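Local coordinates for protein ICChI, a glycosylated chitinase (Ipomoea carnea, PDB 6IDN) that probably hydrolyses chitin and bacterial cell-wall peptidoglycan, as a glycosylated plant TIM-barrel enzyme of glycosyl hydrolase family 18 with chitinase and lysozyme activity, at residues N29-L33 with I43-T47; L218-A224 with L255-D261. One frame throughout, in Å; residues are numbered along the deposited sequence.

Contact 1: residues N29-L33 with I43-T47. With NAG (2-acetamido-2-deoxy-beta-D-glucopyranose), chain B.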
# COMPACT_ATOMS: atom_id res chain seq x y z
N ASN A 29 -1.44 -0.86 5.42
CA ASN A 29 -0.14 -0.99 4.76
C ASN A 29 0.94 -0.51 5.72
O ASN A 29 1.00 0.68 6.04
CB ASN A 29 -0.09 -0.18 3.47
CG ASN A 29 -1.07 -0.66 2.45
OD1 ASN A 29 -1.22 -1.87 2.24
ND2 ASN A 29 -1.73 0.28 1.77
N ILE A 30 1.82 -1.41 6.15
CA ILE A 30 2.92 -1.06 7.04
C ILE A 30 4.11 -0.65 6.17
O ILE A 30 4.68 -1.48 5.46
CB ILE A 30 3.29 -2.22 7.97
CG1 ILE A 30 2.12 -2.60 8.89
CG2 ILE A 30 4.56 -1.88 8.79
CD1 ILE A 30 2.45 -3.75 9.87
N GLY A 31 4.49 0.62 6.22
CA GLY A 31 5.60 1.13 5.43
C GLY A 31 6.72 1.59 6.35
O GLY A 31 6.44 2.09 7.44
N PHE A 32 7.98 1.41 5.93
CA PHE A 32 8.38 0.94 4.60
C PHE A 32 9.62 0.06 4.65
O PHE A 32 10.48 0.25 5.51
CB PHE A 32 8.69 2.11 3.66
CG PHE A 32 7.48 2.86 3.21
CD1 PHE A 32 6.58 2.29 2.32
CD2 PHE A 32 7.23 4.14 3.69
CE1 PHE A 32 5.45 2.99 1.89
CE2 PHE A 32 6.11 4.84 3.28
CZ PHE A 32 5.21 4.26 2.38
N LEU A 33 9.72 -0.89 3.73
CA LEU A 33 11.00 -1.55 3.48
C LEU A 33 11.77 -0.65 2.52
O LEU A 33 11.46 -0.58 1.33
CB LEU A 33 10.80 -2.95 2.90
CG LEU A 33 12.00 -3.89 2.95
CD1 LEU A 33 12.23 -4.38 4.38
CD2 LEU A 33 11.82 -5.08 2.02
N ILE A 43 16.31 -3.36 4.68
CA ILE A 43 16.16 -2.49 5.84
C ILE A 43 14.70 -2.11 5.96
O ILE A 43 14.10 -1.60 5.00
CB ILE A 43 17.05 -1.24 5.72
CG1 ILE A 43 18.52 -1.64 5.74
CG2 ILE A 43 16.75 -0.28 6.85
CD1 ILE A 43 19.45 -0.47 5.55
N LEU A 44 14.12 -2.33 7.13
CA LEU A 44 12.75 -1.93 7.42
C LEU A 44 12.77 -0.70 8.32
O LEU A 44 13.50 -0.66 9.31
CB LEU A 44 11.98 -3.07 8.08
CG LEU A 44 10.54 -2.80 8.52
CD1 LEU A 44 9.63 -2.65 7.31
CD2 LEU A 44 10.07 -3.91 9.46
N ASN A 45 11.96 0.30 7.97
CA ASN A 45 11.90 1.58 8.66
C ASN A 45 10.49 1.75 9.19
O ASN A 45 9.55 1.90 8.41
CB ASN A 45 12.28 2.71 7.70
CG ASN A 45 12.34 4.07 8.37
OD1 ASN A 45 11.47 4.45 9.15
ND2 ASN A 45 13.39 4.81 8.06
N LEU A 46 10.33 1.73 10.51
CA LEU A 46 9.06 2.04 11.15
C LEU A 46 9.20 3.30 11.99
O LEU A 46 8.58 3.43 13.05
CB LEU A 46 8.56 0.86 11.98
CG LEU A 46 8.34 -0.45 11.21
CD1 LEU A 46 7.79 -1.56 12.09
CD2 LEU A 46 7.42 -0.20 10.00
N THR A 47 9.99 4.24 11.47
CA THR A 47 10.40 5.48 12.14
C THR A 47 10.58 5.26 13.63
O THR A 47 11.37 4.40 14.03
CB THR A 47 9.42 6.63 11.83
OG1 THR A 47 8.09 6.30 12.28
CG2 THR A 47 9.38 6.88 10.33
C1 NAG B . 13.57 6.12 8.59
C2 NAG B . 15.05 6.43 8.79
C3 NAG B . 15.23 7.88 9.23
C4 NAG B . 14.54 8.82 8.24
C5 NAG B . 13.08 8.41 8.09
C6 NAG B . 12.32 9.23 7.06
C7 NAG B . 16.63 4.66 9.42
C8 NAG B . 17.13 3.79 10.53
N2 NAG B . 15.65 5.51 9.74
O3 NAG B . 16.62 8.19 9.28
O4 NAG B . 14.61 10.17 8.69
O5 NAG B . 13.01 7.05 7.65
O6 NAG B . 12.89 9.07 5.77
O7 NAG B . 17.09 4.60 8.28
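Leu33 and Leu44 face each other as an antiparallel non-hydrogen-bonded pair, their side chains on the same face of the hairpin. Leu33 reaches over the facing chain with one branch, CD1 lying 3.4 Å from Ile43 O and also against Leu44 CB. Leu44 answers in kind: with CG anti to the backbone N (chi1 177°), its CD1 comes 3.5 Å from Phe32 O. Further along, Ile30 and Leu46 cross obliquely, branch against branch, CG2 of Ile30 being 3.5 Å from CD2 of Leu46. Two backbone bonds clamp the middle, Phe32 N to Asn45 O (3.0 Å) and Asn45 N to Phe32 O (2.9 Å). Phe32, which follows a cis peptide bond, turns its CB away from this partner. Asn45 carries N-linked N-acetylglucosamine on ND2, while OD1 accepts Thr47 N at 2.8 Å in an Asx turn, tying down the carboxamide that bears the sugar. Strand 27-36 is a parallel barrel strand between 2-7 and 73-80; 43-44 is its short antiparallel hairpin partner, Leu44 resting on Leu76 of 73-80, while Phe32 reaches Ser77 there and Asp125 of strand 121-126.

Contact 2: residues L218-A224 with L255-D261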
# COMPACT_ATOMS: atom_id res chain seq x y z
N LEU A 218 -5.91 8.91 -1.57
CA LEU A 218 -6.08 10.31 -1.21
C LEU A 218 -5.25 10.66 0.01
O LEU A 218 -4.98 9.80 0.85
CB LEU A 218 -7.55 10.62 -0.89
CG LEU A 218 -8.51 10.53 -2.06
CD1 LEU A 218 -9.92 10.70 -1.51
CD2 LEU A 218 -8.21 11.61 -3.08
N PRO A 219 -4.90 11.93 0.17
CA PRO A 219 -4.33 12.37 1.45
C PRO A 219 -5.42 12.57 2.49
O PRO A 219 -6.53 13.02 2.17
CB PRO A 219 -3.63 13.69 1.10
CG PRO A 219 -4.15 14.10 -0.28
CD PRO A 219 -5.06 13.02 -0.80
N ALA A 220 -5.12 12.19 3.73
CA ALA A 220 -6.14 12.29 4.78
C ALA A 220 -6.32 13.72 5.28
O ALA A 220 -7.31 13.99 5.97
CB ALA A 220 -5.78 11.39 5.97
N ALA A 221 -5.39 14.61 4.98
CA ALA A 221 -5.44 16.01 5.38
C ALA A 221 -4.55 16.79 4.43
O ALA A 221 -3.68 16.20 3.78
CB ALA A 221 -4.96 16.19 6.83
N PRO A 222 -4.76 18.10 4.31
CA PRO A 222 -3.86 18.90 3.44
C PRO A 222 -2.38 18.73 3.77
O PRO A 222 -1.55 18.67 2.86
CB PRO A 222 -4.34 20.34 3.69
CG PRO A 222 -5.77 20.20 4.08
CD PRO A 222 -5.88 18.90 4.84
N GLN A 223 -2.05 18.60 5.06
CA GLN A 223 -0.67 18.44 5.48
C GLN A 223 -0.06 17.12 5.00
O GLN A 223 1.17 17.02 4.92
CB GLN A 223 -0.58 18.52 7.01
CG GLN A 223 -0.88 19.89 7.61
CD GLN A 223 -2.37 20.24 7.63
OE1 GLN A 223 -3.23 19.39 7.39
NE2 GLN A 223 -2.67 21.50 7.94
N ALA A 224 -0.88 16.12 4.70
CA ALA A 224 -0.36 14.84 4.23
C ALA A 224 0.17 14.92 2.80
O ALA A 224 0.93 14.05 2.39
CB ALA A 224 -1.45 13.77 4.30
N LEU A 255 -5.85 5.85 2.09
CA LEU A 255 -5.50 7.11 2.73
C LEU A 255 -4.03 7.13 3.11
O LEU A 255 -3.54 6.20 3.77
CB LEU A 255 -6.36 7.35 3.97
CG LEU A 255 -7.84 7.58 3.70
CD1 LEU A 255 -8.59 7.68 5.04
CD2 LEU A 255 -8.03 8.85 2.90
N TRP A 256 -3.35 8.19 2.73
CA TRP A 256 -2.04 8.55 3.26
C TRP A 256 -2.25 9.69 4.25
O TRP A 256 -2.61 10.79 3.83
CB TRP A 256 -1.13 8.99 2.11
CG TRP A 256 0.19 9.46 2.59
CD1 TRP A 256 0.61 10.76 2.72
CD2 TRP A 256 1.28 8.64 3.05
NE1 TRP A 256 1.89 10.80 3.22
CE2 TRP A 256 2.32 9.51 3.43
CE3 TRP A 256 1.47 7.26 3.15
CZ2 TRP A 256 3.54 9.05 3.91
CZ3 TRP A 256 2.69 6.80 3.64
CH2 TRP A 256 3.71 7.69 4.01
N SER A 257 -2.06 9.47 5.56
CA SER A 257 -1.65 8.25 6.25
C SER A 257 -2.32 8.28 7.63
O SER A 257 -3.04 9.22 7.94
CB SER A 257 -0.13 8.19 6.40
OG SER A 257 0.29 9.16 7.35
N LYS A 258 -2.07 7.28 8.48
CA LYS A 258 -2.71 7.26 9.80
C LYS A 258 -2.40 8.52 10.59
O LYS A 258 -3.27 9.06 11.29
CB LYS A 258 -2.27 6.01 10.57
CG LYS A 258 -2.75 5.96 12.04
CD LYS A 258 -4.28 6.01 12.13
CE LYS A 258 -4.75 5.78 13.58
NZ LYS A 258 -4.33 6.87 14.50
N TYR A 259 -1.17 9.03 10.47
CA TYR A 259 -0.76 10.19 11.26
C TYR A 259 -1.64 11.40 10.99
O TYR A 259 -1.85 12.22 11.89
CB TYR A 259 0.70 10.53 10.99
CG TYR A 259 1.18 11.74 11.77
CD1 TYR A 259 1.39 11.67 13.14
CD2 TYR A 259 1.42 12.95 11.13
CE1 TYR A 259 1.82 12.77 13.86
CE2 TYR A 259 1.85 14.07 11.84
CZ TYR A 259 2.05 13.96 13.20
OH TYR A 259 2.48 15.06 13.92
N TYR A 260 -2.15 11.53 9.76
CA TYR A 260 -2.92 12.69 9.34
C TYR A 260 -4.42 12.46 9.37
O TYR A 260 -5.18 13.38 9.06
CB TYR A 260 -2.50 13.12 7.93
CG TYR A 260 -1.04 13.53 7.86
CD1 TYR A 260 -0.62 14.74 8.38
CD2 TYR A 260 -0.09 12.67 7.32
CE1 TYR A 260 0.71 15.11 8.34
CE2 TYR A 260 1.26 13.03 7.29
CZ TYR A 260 1.65 14.25 7.79
OH TYR A 260 2.98 14.62 7.76
N ASP A 261 -4.87 11.26 9.75
CA ASP A 261 -6.28 10.89 9.72
C ASP A 261 -6.89 11.06 11.11
O ASP A 261 -7.14 10.10 11.84
CB ASP A 261 -6.43 9.46 9.20
CG ASP A 261 -7.88 9.06 8.99
OD1 ASP A 261 -8.74 9.97 8.89
OD2 ASP A 261 -8.17 7.85 8.96
O HOH W 1 3.42 15.39 4.54
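Tyr260 packs against Ala221, Gln223 and Ala224 where the loops leave two neighbouring parallel strands of the TIM barrel, 213-219 and 250-256, which helix 233-244 joins in a beta-alpha-beta unit. At its root, Tyr260 CB touches the methyls of Ala221 and Ala224. CG stands anti to the carbonyl carbon (chi1 -62°), which lays one face of the ring against the 3-10 turn 222-224. Along one side of the ring, CD2 meets Ala224 CB at 3.5 Å and CE2 faces Ala224 CA. On the other, Gln223 CB lies outside the CD1-CE1 edge, 3.9 Å from CE1, while Gln223 C stands over the rim of the face. Ala224 CA itself sits over the ring centre, 3.7 Å above the plane, and Tyr259 CD2 lies over the centre of the opposite face, so the ring is held between the turn and its own neighbour. At the tip, Tyr260 OH has a weak 3.3 Å bond to a water, and that water donates to Gln223 O at 2.8 Å. With an alanine in place of Tyr260, Ala224 CA and Gln223 CB would probably lose the ring they pack on, and the water its phenol partner. Beside this ring, the Trp256 indole presents its CD1 edge to Ala224 O, which lies in the ring plane, while Tyr6 of strand 2-7 meets the indole edge-to-face. Leu218 and Leu255 lie together on the face of the sheet opposite Pro219 and Trp256, against Tyr264 of helix 264-268. Between the strands, Trp256 N donates to Leu218 O (3.0 Å). The peptide bond after Trp256 is cis, and the carbonyl oxygen of Trp256 accepts Ala220 N at 2.9 Å, the donor standing 44° out of the carbonyl plane.

Overall arrangement
Along the chain, both segments of contact 1 precede those of contact 2, and the centres of the two contacts lie about 17 Å apart on one curled sheet. Strand 2-7 separates them: it pairs in parallel with 27-36, the strand of contact 1, and with 250-256 of contact 2, the pairing that closes the barrel. Contact 1 instead adds a short antiparallel hairpin to a barrel strand. The two meet inside the ring of strands, where Phe32 CZ packs 3.8 Å from Trp256 CZ3. Both aromatic residues adjoin cis peptide bonds, a feature known from family 18 chitinases, and their meeting is consistent with a shared part in lining the substrate cleft.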